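Local structure of endonuclease V (Homo sapiens, 6OZE) at residues E26-D31 with H205-E210; A55-V60 with L97-Q102; S74-L79 with E237-S242; G186-S191 with P198-V203. The protein probably cleaves RNA containing inosine, acting as a metal-dependent endoribonuclease of the RNase H-like superfamily. The protein carries 4 engineered substitutions. All blocks are in the same frame, centred on the assembly; numbering follows the deposited sequence. Where two conformers were deposited one is given.

Contact 1: E26-D31 with H205-E210; sequences EAWQRD and HRMSLE
The 3-10 turn that carries Trp28 and Gln29 packs on Arg206 and Met207, in the link between strand 199-205 and helix 209-218. Gln29 makes the one hydrogen bond across the contact. Its NE2 donates to Arg206 O at 2.8 Å, close to straight at 166° and in the plane of that carbonyl. The other end of the amide is held too: Gln29 OE1 accepts from Glu26 N and from Thr25 N. Bonds at both ends fix the rotation of the amide. The link is the lead-in to a helix, since Ser208 takes the N-cap position and its OG caps Ala211 N. Beside the amide runs a salt bridge, Glu26 OE2 to Arg206 NH1 at 2.7 Å. The carboxylate meets the guanidinium at its edge, with the two planes turned 71° apart. Arg206 NH1 also bonds Thr25 OG1. Met207 CG, anti to its backbone N (chi1 -162°), lies 3.5 Å from Gln29 NE2. Met207 crosses Trp28 at about a right angle in a Met-aromatic contact. Its SD is 5.4 Å from the centroid of the Trp28 six-membered ring, obliquely. The apolar touch is Met207 CE to Trp28 CZ3 at 3.7 Å. Gln29 CG lies over one face of the Trp28 ring, toward its rim.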
# COMPACT_ATOMS: atom_id res chain seq x y z
N GLU A 26 -1.38 -18.21 -1.79
CA GLU A 26 -0.54 -18.88 -0.81
C GLU A 26 -1.41 -19.50 0.28
O GLU A 26 -2.44 -18.94 0.65
CB GLU A 26 0.41 -17.88 -0.15
CG GLU A 26 1.10 -16.95 -1.14
CD GLU A 26 1.87 -17.72 -2.20
OE1 GLU A 26 2.58 -18.68 -1.86
OE2 GLU A 26 1.73 -17.36 -3.40
N ALA A 27 -0.97 -20.66 0.78
CA ALA A 27 -1.72 -21.35 1.83
C ALA A 27 -1.92 -20.46 3.05
O ALA A 27 -2.98 -20.50 3.68
CB ALA A 27 -1.01 -22.65 2.22
N TRP A 28 -0.91 -19.65 3.39
CA TRP A 28 -1.03 -18.84 4.61
C TRP A 28 -2.17 -17.84 4.52
O TRP A 28 -2.74 -17.46 5.54
CB TRP A 28 0.30 -18.16 4.97
CG TRP A 28 0.80 -17.13 3.99
CD1 TRP A 28 1.78 -17.32 3.05
CD2 TRP A 28 0.39 -15.76 3.86
NE1 TRP A 28 1.99 -16.16 2.34
CE2 TRP A 28 1.15 -15.18 2.82
CE3 TRP A 28 -0.55 -14.96 4.53
CZ2 TRP A 28 0.99 -13.85 2.41
CZ3 TRP A 28 -0.71 -13.64 4.13
CH2 TRP A 28 0.07 -13.09 3.09
N GLN A 29 -2.52 -17.41 3.31
CA GLN A 29 -3.58 -16.42 3.15
C GLN A 29 -4.95 -17.00 3.42
O GLN A 29 -5.89 -16.24 3.70
CB GLN A 29 -3.53 -15.85 1.73
CG GLN A 29 -2.26 -15.10 1.41
CD GLN A 29 -2.15 -14.79 -0.06
OE1 GLN A 29 -2.39 -15.65 -0.90
NE2 GLN A 29 -1.80 -13.54 -0.39
N ARG A 30 -5.10 -18.32 3.33
CA ARG A 30 -6.37 -18.99 3.49
C ARG A 30 -6.55 -19.57 4.89
O ARG A 30 -7.49 -20.33 5.13
CB ARG A 30 -6.54 -20.08 2.43
CG ARG A 30 -6.42 -19.55 0.99
CD ARG A 30 -6.62 -20.64 -0.05
NE ARG A 30 -5.45 -21.51 -0.19
CZ ARG A 30 -4.54 -21.38 -1.15
NH1 ARG A 30 -4.66 -20.43 -2.07
NH2 ARG A 30 -3.51 -22.22 -1.21
N ASP A 31 -5.66 -19.23 5.82
CA ASP A 31 -5.77 -19.68 7.20
C ASP A 31 -6.26 -18.54 8.07
O ASP A 31 -5.79 -17.40 7.92
CB ASP A 31 -4.40 -20.12 7.71
CG ASP A 31 -4.47 -20.71 9.10
OD1 ASP A 31 -4.84 -21.90 9.22
OD2 ASP A 31 -4.19 -19.98 10.07
N HIS A 205 -2.07 -7.17 -5.40
CA HIS A 205 -1.72 -8.30 -6.26
C HIS A 205 -1.64 -9.54 -5.39
O HIS A 205 -1.18 -9.47 -4.25
CB HIS A 205 -0.35 -8.06 -6.92
CG HIS A 205 0.10 -9.15 -7.84
ND1 HIS A 205 -0.65 -9.60 -8.91
CD2 HIS A 205 1.27 -9.83 -7.90
CE1 HIS A 205 0.03 -10.53 -9.56
NE2 HIS A 205 1.20 -10.68 -8.98
N ARG A 206 -2.14 -10.66 -5.92
CA ARG A 206 -1.99 -11.98 -5.30
C ARG A 206 -2.58 -12.06 -3.90
O ARG A 206 -2.05 -12.77 -3.04
CB ARG A 206 -0.54 -12.46 -5.32
CG ARG A 206 -0.08 -12.92 -6.68
CD ARG A 206 0.82 -14.13 -6.54
NE ARG A 206 2.23 -13.77 -6.46
CZ ARG A 206 3.11 -14.39 -5.68
NH1 ARG A 206 2.71 -15.39 -4.90
NH2 ARG A 206 4.37 -14.00 -5.66
N MET A 207 -3.66 -11.33 -3.64
CA MET A 207 -4.41 -11.53 -2.41
C MET A 207 -5.87 -11.21 -2.68
O MET A 207 -6.20 -10.37 -3.52
CB MET A 207 -3.86 -10.66 -1.28
CG MET A 207 -4.28 -11.12 0.13
SD MET A 207 -3.00 -10.67 1.32
CE MET A 207 -3.52 -11.57 2.79
N SER A 208 -6.76 -11.91 -1.98
CA SER A 208 -8.17 -11.57 -2.02
C SER A 208 -8.42 -10.37 -1.12
O SER A 208 -7.66 -10.09 -0.19
CB SER A 208 -9.04 -12.75 -1.59
OG SER A 208 -8.89 -12.97 -0.19
N LEU A 209 -9.49 -9.64 -1.42
CA LEU A 209 -9.81 -8.46 -0.62
C LEU A 209 -10.14 -8.85 0.82
O LEU A 209 -9.68 -8.19 1.76
CB LEU A 209 -10.97 -7.70 -1.25
CG LEU A 209 -11.46 -6.47 -0.49
CD1 LEU A 209 -10.32 -5.46 -0.30
CD2 LEU A 209 -12.62 -5.85 -1.23
N GLU A 210 -10.90 -9.93 1.01
CA GLU A 210 -11.24 -10.37 2.36
C GLU A 210 -9.99 -10.66 3.17
O GLU A 210 -9.85 -10.21 4.31
CB GLU A 210 -12.15 -11.60 2.30
CG GLU A 210 -13.59 -11.30 1.94
CD GLU A 210 -14.41 -12.56 1.69
OE1 GLU A 210 -13.84 -13.66 1.77
OE2 GLU A 210 -15.62 -12.43 1.42

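Contact 2: A55-V60 with L97-Q102; sequences ACASLV and LELVQQ
The axes of strand 55-60 and helix 97-102 come within 8.4 Å, their N-to-C directions 38° apart, and the nearest CA atoms are those of Leu59 and Leu99. This is helix-on-sheet packing in an RNase H-like fold: helix 89-106 lies on one face of the mixed sheet, and helix 226-242 lies on the other. No hydrogen bond spans the contact; it is built from aliphatic groups. Ala57 and Leu59 both point at the helix. Leu99 points back at the strand and meets both. Leu99 CD1, extended from CA (chi2 173°), lies 3.9 Å from Ala57 CB. The same methyl rests 3.6 Å from Ala57 O, so it covers backbone as well as side chain. Leu59 and Leu99 also meet through their first carbons, CB to CB at 4.0 Å. Ser58, between the two strand residues, points away from the helix. Its OG bonds Ser235 OG and Ser74 OG, the first on helix 226-242. Beyond the two segments, Leu103 adds to the packing on Leu59, and Met111 and Leu140 touch Val100. Leu59 CD2 lies against the helix backbone. That methyl sits 3.6 Å from Leu99 O and 4.2 Å from Val100 CG2.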
# COMPACT_ATOMS: atom_id res chain seq x y z
N ALA A 55 12.74 13.06 -2.16
CA ALA A 55 11.89 12.24 -1.31
C ALA A 55 12.75 11.18 -0.66
O ALA A 55 13.95 11.04 -0.97
CB ALA A 55 10.78 11.59 -2.14
N CYS A 56 12.16 10.44 0.26
CA CYS A 56 12.79 9.26 0.83
C CYS A 56 11.91 8.05 0.56
O CYS A 56 10.69 8.12 0.71
CB CYS A 56 12.99 9.42 2.34
SG CYS A 56 13.87 8.06 3.08
N ALA A 57 12.53 6.96 0.11
CA ALA A 57 11.85 5.69 -0.09
C ALA A 57 12.35 4.72 0.98
O ALA A 57 13.56 4.64 1.23
CB ALA A 57 12.15 5.13 -1.49
N SER A 58 11.41 4.01 1.62
CA SER A 58 11.77 3.10 2.70
C SER A 58 11.10 1.74 2.52
O SER A 58 9.95 1.65 2.07
CB SER A 58 11.36 3.66 4.07
OG SER A 58 12.06 4.88 4.33
N LEU A 59 11.83 0.70 2.91
CA LEU A 59 11.31 -0.66 2.98
C LEU A 59 11.63 -1.22 4.35
O LEU A 59 12.78 -1.15 4.80
CB LEU A 59 11.95 -1.53 1.89
CG LEU A 59 11.80 -3.05 2.04
CD1 LEU A 59 10.33 -3.44 1.85
CD2 LEU A 59 12.67 -3.75 1.01
N VAL A 60 10.61 -1.75 5.03
CA VAL A 60 10.80 -2.43 6.30
C VAL A 60 10.22 -3.83 6.20
O VAL A 60 9.31 -4.08 5.40
CB VAL A 60 10.18 -1.68 7.50
CG1 VAL A 60 10.80 -0.28 7.64
CG2 VAL A 60 8.64 -1.61 7.38
N LEU A 97 10.87 -0.73 -5.99
CA LEU A 97 11.32 -1.98 -6.59
C LEU A 97 12.82 -2.20 -6.36
O LEU A 97 13.25 -3.33 -6.09
CB LEU A 97 10.96 -2.00 -8.08
CG LEU A 97 10.88 -3.38 -8.74
CD1 LEU A 97 9.93 -3.31 -9.89
CD2 LEU A 97 12.24 -3.79 -9.23
N GLU A 98 13.63 -1.14 -6.46
CA GLU A 98 15.06 -1.25 -6.23
C GLU A 98 15.37 -1.67 -4.79
O GLU A 98 16.31 -2.44 -4.55
CB GLU A 98 15.74 0.08 -6.54
CG GLU A 98 17.25 0.01 -6.54
CD GLU A 98 17.80 -0.75 -7.73
OE1 GLU A 98 17.08 -0.92 -8.73
OE2 GLU A 98 18.97 -1.18 -7.66
N LEU A 99 14.60 -1.16 -3.83
CA LEU A 99 14.83 -1.57 -2.44
C LEU A 99 14.50 -3.04 -2.25
O LEU A 99 15.22 -3.76 -1.54
CB LEU A 99 13.98 -0.72 -1.48
CG LEU A 99 14.39 0.75 -1.39
CD1 LEU A 99 13.35 1.51 -0.53
CD2 LEU A 99 15.77 0.88 -0.81
N VAL A 100 13.41 -3.51 -2.86
CA VAL A 100 13.04 -4.92 -2.72
C VAL A 100 14.11 -5.81 -3.35
O VAL A 100 14.51 -6.83 -2.77
CB VAL A 100 11.65 -5.17 -3.32
CG1 VAL A 100 11.32 -6.67 -3.31
CG2 VAL A 100 10.60 -4.39 -2.56
N GLN A 101 14.61 -5.42 -4.53
CA GLN A 101 15.64 -6.23 -5.17
C GLN A 101 16.93 -6.25 -4.37
O GLN A 101 17.58 -7.30 -4.25
CB GLN A 101 15.88 -5.77 -6.61
CG GLN A 101 16.78 -6.73 -7.39
CD GLN A 101 16.17 -8.12 -7.52
OE1 GLN A 101 14.95 -8.28 -7.53
NE2 GLN A 101 17.03 -9.13 -7.61
N GLN A 102 17.33 -5.10 -3.81
CA GLN A 102 18.50 -5.08 -2.93
C GLN A 102 18.34 -6.09 -1.80
O GLN A 102 19.27 -6.85 -1.49
CB GLN A 102 18.72 -3.68 -2.36
CG GLN A 102 19.77 -3.66 -1.26
CD GLN A 102 19.78 -2.38 -0.45
OE1 GLN A 102 18.85 -1.58 -0.52
NE2 GLN A 102 20.84 -2.18 0.33

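Contact 3: S74-L79 with E237-S242; sequences SRMVSL and EHIRKS
Met76 N and His238 NE2 grip one water between them. The water accepts from Met76 N at 3.0 Å and pairs with His238 NE2 at 2.9 Å, lying in the plane of the imidazole at its edge. Each face of the His238 ring has an oxygen over its rim. Ser74 O stands over one face and Ser242 OG over the opposite one. Ser74 CB adds a CH-pi contact, 4.0 Å from the centroid of the His238 ring, on a line 25° off the normal. The contact places the last turns of helix 226-242 across strand 69-78, an outermost strand of the RNase H-like sheet. Between strand 74-78 and helix 237-242 the axes are 66° apart. His238 points at the strand, with CG anti to its backbone N (chi1 -164°). Ser242 OG is held in place by donating to His238 O at 2.8 Å. Ser242 N reaches the same oxygen from the other side of the carbonyl plane. Met76 is bent at chi2 and chi3. Its SD lies 3.8 Å from His238 CD2, oblique to the ring, and 3.9 Å from Ile239 CG1. Met76 CG meets Ser242 OG at 3.7 Å. Met76 also touches Arg54 and Val48.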
# COMPACT_ATOMS: atom_id res chain seq x y z
N SER A 74 16.31 2.82 4.09
CA SER A 74 15.75 4.07 3.60
C SER A 74 16.77 4.71 2.69
O SER A 74 17.98 4.63 2.95
CB SER A 74 15.49 5.04 4.75
OG SER A 74 14.48 4.54 5.62
N ARG A 75 16.31 5.35 1.62
CA ARG A 75 17.21 6.02 0.69
C ARG A 75 16.58 7.31 0.21
O ARG A 75 15.41 7.32 -0.19
CB ARG A 75 17.53 5.12 -0.51
CG ARG A 75 18.31 3.89 -0.14
CD ARG A 75 19.52 3.73 -1.04
NE ARG A 75 19.36 2.58 -1.91
CZ ARG A 75 19.60 1.33 -1.53
NH1 ARG A 75 20.00 1.08 -0.29
NH2 ARG A 75 19.43 0.33 -2.39
N MET A 76 17.36 8.39 0.21
CA MET A 76 16.92 9.61 -0.44
C MET A 76 16.97 9.43 -1.95
O MET A 76 17.94 8.86 -2.49
CB MET A 76 17.82 10.80 -0.09
CG MET A 76 17.92 11.16 1.39
SD MET A 76 16.32 11.56 2.14
CE MET A 76 15.90 13.05 1.25
N VAL A 77 15.93 9.90 -2.64
CA VAL A 77 15.77 9.72 -4.07
C VAL A 77 15.20 11.00 -4.67
O VAL A 77 14.64 11.84 -3.97
CB VAL A 77 14.84 8.53 -4.40
CG1 VAL A 77 15.41 7.22 -3.85
CG2 VAL A 77 13.45 8.77 -3.84
N SER A 78 15.36 11.15 -5.98
CA SER A 78 14.80 12.28 -6.72
C SER A 78 13.73 11.75 -7.67
O SER A 78 14.04 10.99 -8.59
CB SER A 78 15.89 12.99 -7.52
OG SER A 78 16.82 13.61 -6.65
N LEU A 79 12.48 12.18 -7.46
CA LEU A 79 11.34 11.72 -8.25
C LEU A 79 11.20 12.66 -9.44
O LEU A 79 10.49 13.67 -9.39
CB LEU A 79 10.06 11.72 -7.42
CG LEU A 79 10.06 10.98 -6.07
CD1 LEU A 79 8.64 10.71 -5.61
CD2 LEU A 79 10.82 9.69 -6.15
N GLU A 237 12.65 9.87 9.67
CA GLU A 237 13.94 9.94 10.35
C GLU A 237 15.08 10.11 9.36
O GLU A 237 16.03 10.86 9.62
CB GLU A 237 14.18 8.67 11.18
CG GLU A 237 13.27 8.53 12.39
CD GLU A 237 13.52 7.24 13.14
OE1 GLU A 237 14.24 6.36 12.60
OE2 GLU A 237 13.00 7.10 14.27
N HIS A 238 15.02 9.39 8.23
CA HIS A 238 16.11 9.49 7.26
C HIS A 238 16.18 10.88 6.65
O HIS A 238 17.27 11.40 6.41
CB HIS A 238 15.92 8.44 6.16
CG HIS A 238 17.14 8.20 5.35
ND1 HIS A 238 18.27 7.60 5.87
CD2 HIS A 238 17.42 8.49 4.06
CE1 HIS A 238 19.19 7.53 4.92
NE2 HIS A 238 18.70 8.06 3.82
N ILE A 239 15.03 11.49 6.39
CA ILE A 239 15.03 12.87 5.87
C ILE A 239 15.64 13.82 6.90
O ILE A 239 16.47 14.67 6.56
CB ILE A 239 13.59 13.29 5.50
CG1 ILE A 239 13.14 12.52 4.25
CG2 ILE A 239 13.49 14.81 5.35
CD1 ILE A 239 11.64 12.62 4.00
N ARG A 240 15.23 13.69 8.16
CA ARG A 240 15.76 14.58 9.18
C ARG A 240 17.27 14.41 9.35
O ARG A 240 17.99 15.40 9.52
CB ARG A 240 15.00 14.41 10.50
CG ARG A 240 13.73 15.26 10.56
CD ARG A 240 12.46 14.44 10.70
NE ARG A 240 11.25 15.25 10.55
CZ ARG A 240 10.60 15.43 9.40
NH1 ARG A 240 11.03 14.84 8.29
NH2 ARG A 240 9.52 16.19 9.36
N LYS A 241 17.76 13.18 9.29
CA LYS A 241 19.20 12.98 9.40
C LYS A 241 19.92 13.56 8.18
O LYS A 241 20.91 14.28 8.32
CB LYS A 241 19.54 11.49 9.50
CG LYS A 241 18.96 10.75 10.69
CD LYS A 241 19.73 9.45 10.84
CE LYS A 241 18.89 8.36 11.44
NZ LYS A 241 19.54 7.05 11.22
N SER A 242 19.41 13.25 6.98
CA SER A 242 20.14 13.60 5.77
C SER A 242 20.17 15.09 5.55
O SER A 242 21.15 15.62 5.02
CB SER A 242 19.49 12.92 4.56
OG SER A 242 19.44 11.51 4.71
O HOH W 1 20.12 8.11 1.31

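Contact 4: G186-S191 with P198-V203; sequences GMALRS and PLYISV
The Tyr200 ring takes Ala188 CB at an oblique approach, 4.0 Å from its CE1. The imidazole of His161 also meets this ring, with the planes about 25° apart, and His161 NE2 bonds Tyr200 OH. The Pro198 ring is close by, and its CB lies 4.1 Å from Ala188 CB. Ala188 and Tyr200 share one face of the beta hairpin formed by strands 184-189 and 199-205, which run antiparallel in the main sheet. Met187 with Ile201, and Leu189 with Leu199, are hydrogen-bonded pairs. Each has two N-H...O bonds. Ile201 N to Met187 O is the straightest, 2.8 Å long at 177°. Ala188 and Tyr200 form the non-hydrogen-bonded pair between them, and Ala188 CA makes a CA-H...O contact of 3.3 Å with Leu199 O. Backbones are close at Gly186 too, whose CA lies 3.0 Å from Ile201 O. The other sheet face carries Met187, Leu189, Leu199 and Ile201, and helix 209-218 covers part of it. There Leu189 CB meets Ile201 CG1 at 4.1 Å. Ser191 CB packs on Leu199 CD1 at 3.6 Å. Ser191 OG, between its backbone N and carbonyl carbon (chi1 56°), lies 3.6 Å from Leu199 CG and bonds Arg223 O.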
# COMPACT_ATOMS: atom_id res chain seq x y z
N GLY A 186 -12.81 -2.04 -2.77
CA GLY A 186 -12.03 -2.09 -1.56
C GLY A 186 -12.94 -2.16 -0.36
O GLY A 186 -14.15 -2.37 -0.49
N MET A 187 -12.35 -2.00 0.82
CA MET A 187 -13.08 -2.01 2.07
C MET A 187 -12.61 -0.88 2.95
O MET A 187 -11.41 -0.57 2.99
CB MET A 187 -12.84 -3.33 2.81
CG MET A 187 -13.14 -4.57 2.00
SD MET A 187 -14.89 -4.94 2.02
CE MET A 187 -15.11 -4.82 3.77
N ALA A 188 -13.53 -0.26 3.68
CA ALA A 188 -13.16 0.66 4.74
C ALA A 188 -13.02 -0.18 6.00
O ALA A 188 -13.90 -0.99 6.30
CB ALA A 188 -14.24 1.74 4.93
N LEU A 189 -11.92 0.00 6.72
CA LEU A 189 -11.62 -0.84 7.86
C LEU A 189 -11.34 0.04 9.06
O LEU A 189 -10.50 0.94 9.01
CB LEU A 189 -10.36 -1.66 7.58
CG LEU A 189 -9.72 -2.34 8.80
CD1 LEU A 189 -10.64 -3.42 9.36
CD2 LEU A 189 -8.34 -2.90 8.43
N ARG A 190 -12.07 -0.20 10.15
CA ARG A 190 -11.68 0.40 11.42
C ARG A 190 -10.52 -0.41 11.98
O ARG A 190 -10.64 -1.60 12.27
CB ARG A 190 -12.85 0.44 12.40
CG ARG A 190 -12.44 1.07 13.73
CD ARG A 190 -13.67 1.52 14.50
NE ARG A 190 -13.34 2.17 15.76
CZ ARG A 190 -14.18 2.96 16.42
NH1 ARG A 190 -15.39 3.20 15.93
NH2 ARG A 190 -13.81 3.52 17.57
N SER A 191 -9.35 0.22 12.07
CA SER A 191 -8.15 -0.51 12.47
C SER A 191 -7.83 -0.40 13.95
O SER A 191 -6.87 -1.02 14.40
CB SER A 191 -6.97 -0.02 11.63
OG SER A 191 -6.84 1.38 11.79
N PRO A 198 -11.51 5.42 9.25
CA PRO A 198 -11.09 4.10 8.77
C PRO A 198 -9.89 4.19 7.84
O PRO A 198 -9.50 5.27 7.37
CB PRO A 198 -12.32 3.60 8.00
CG PRO A 198 -12.98 4.84 7.51
CD PRO A 198 -12.73 5.90 8.57
N LEU A 199 -9.29 3.04 7.59
CA LEU A 199 -8.35 2.89 6.49
C LEU A 199 -9.10 2.37 5.28
O LEU A 199 -10.15 1.73 5.39
CB LEU A 199 -7.28 1.86 6.85
CG LEU A 199 -6.60 1.98 8.21
CD1 LEU A 199 -5.69 0.77 8.40
CD2 LEU A 199 -5.81 3.26 8.29
N TYR A 200 -8.57 2.65 4.10
CA TYR A 200 -9.20 2.19 2.86
C TYR A 200 -8.28 1.14 2.24
O TYR A 200 -7.16 1.46 1.80
CB TYR A 200 -9.49 3.37 1.93
CG TYR A 200 -10.44 4.33 2.59
CD1 TYR A 200 -11.81 4.11 2.55
CD2 TYR A 200 -9.97 5.41 3.32
CE1 TYR A 200 -12.69 4.96 3.18
CE2 TYR A 200 -10.85 6.26 3.96
CZ TYR A 200 -12.21 6.03 3.88
OH TYR A 200 -13.09 6.88 4.51
N ILE A 201 -8.75 -0.10 2.22
CA ILE A 201 -7.94 -1.25 1.85
C ILE A 201 -8.36 -1.73 0.47
O ILE A 201 -9.56 -1.85 0.19
CB ILE A 201 -8.15 -2.39 2.87
CG1 ILE A 201 -7.94 -1.88 4.31
CG2 ILE A 201 -7.24 -3.59 2.52
CD1 ILE A 201 -6.62 -1.20 4.54
N SER A 202 -7.38 -2.04 -0.38
CA SER A 202 -7.72 -2.63 -1.66
C SER A 202 -6.64 -3.62 -2.06
O SER A 202 -5.51 -3.58 -1.55
CB SER A 202 -7.96 -1.57 -2.73
OG SER A 202 -6.78 -0.80 -2.93
N VAL A 203 -7.01 -4.55 -2.94
CA VAL A 203 -6.07 -5.56 -3.41
C VAL A 203 -5.02 -4.89 -4.28
O VAL A 203 -5.34 -4.12 -5.18
CB VAL A 203 -6.79 -6.63 -4.23
CG1 VAL A 203 -5.79 -7.55 -4.92
CG2 VAL A 203 -7.74 -7.44 -3.33

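How the contacts relate
Contacts 2, 3 and 4 all reach the same mixed sheet. Contacts 2 and 3 are at one end, on neighbouring strands 54-63 and 69-78, with centres about 11 Å apart. They touch through the backbones of Ala55 and Val77, whose O and N probably bond. Contact 4 lies across the chain's centre, its centre about 24 Å from that of contact 2. Contact 1 adjoins it: strand 199-205 leads into helix 209-218, and Leu209 packs on Met187. Along the chain, 26-31 comes first and 237-242 last, and the segments of contacts 2 and 3 alternate. Early and late parts of the chain therefore meet in one compact RNase H-like domain.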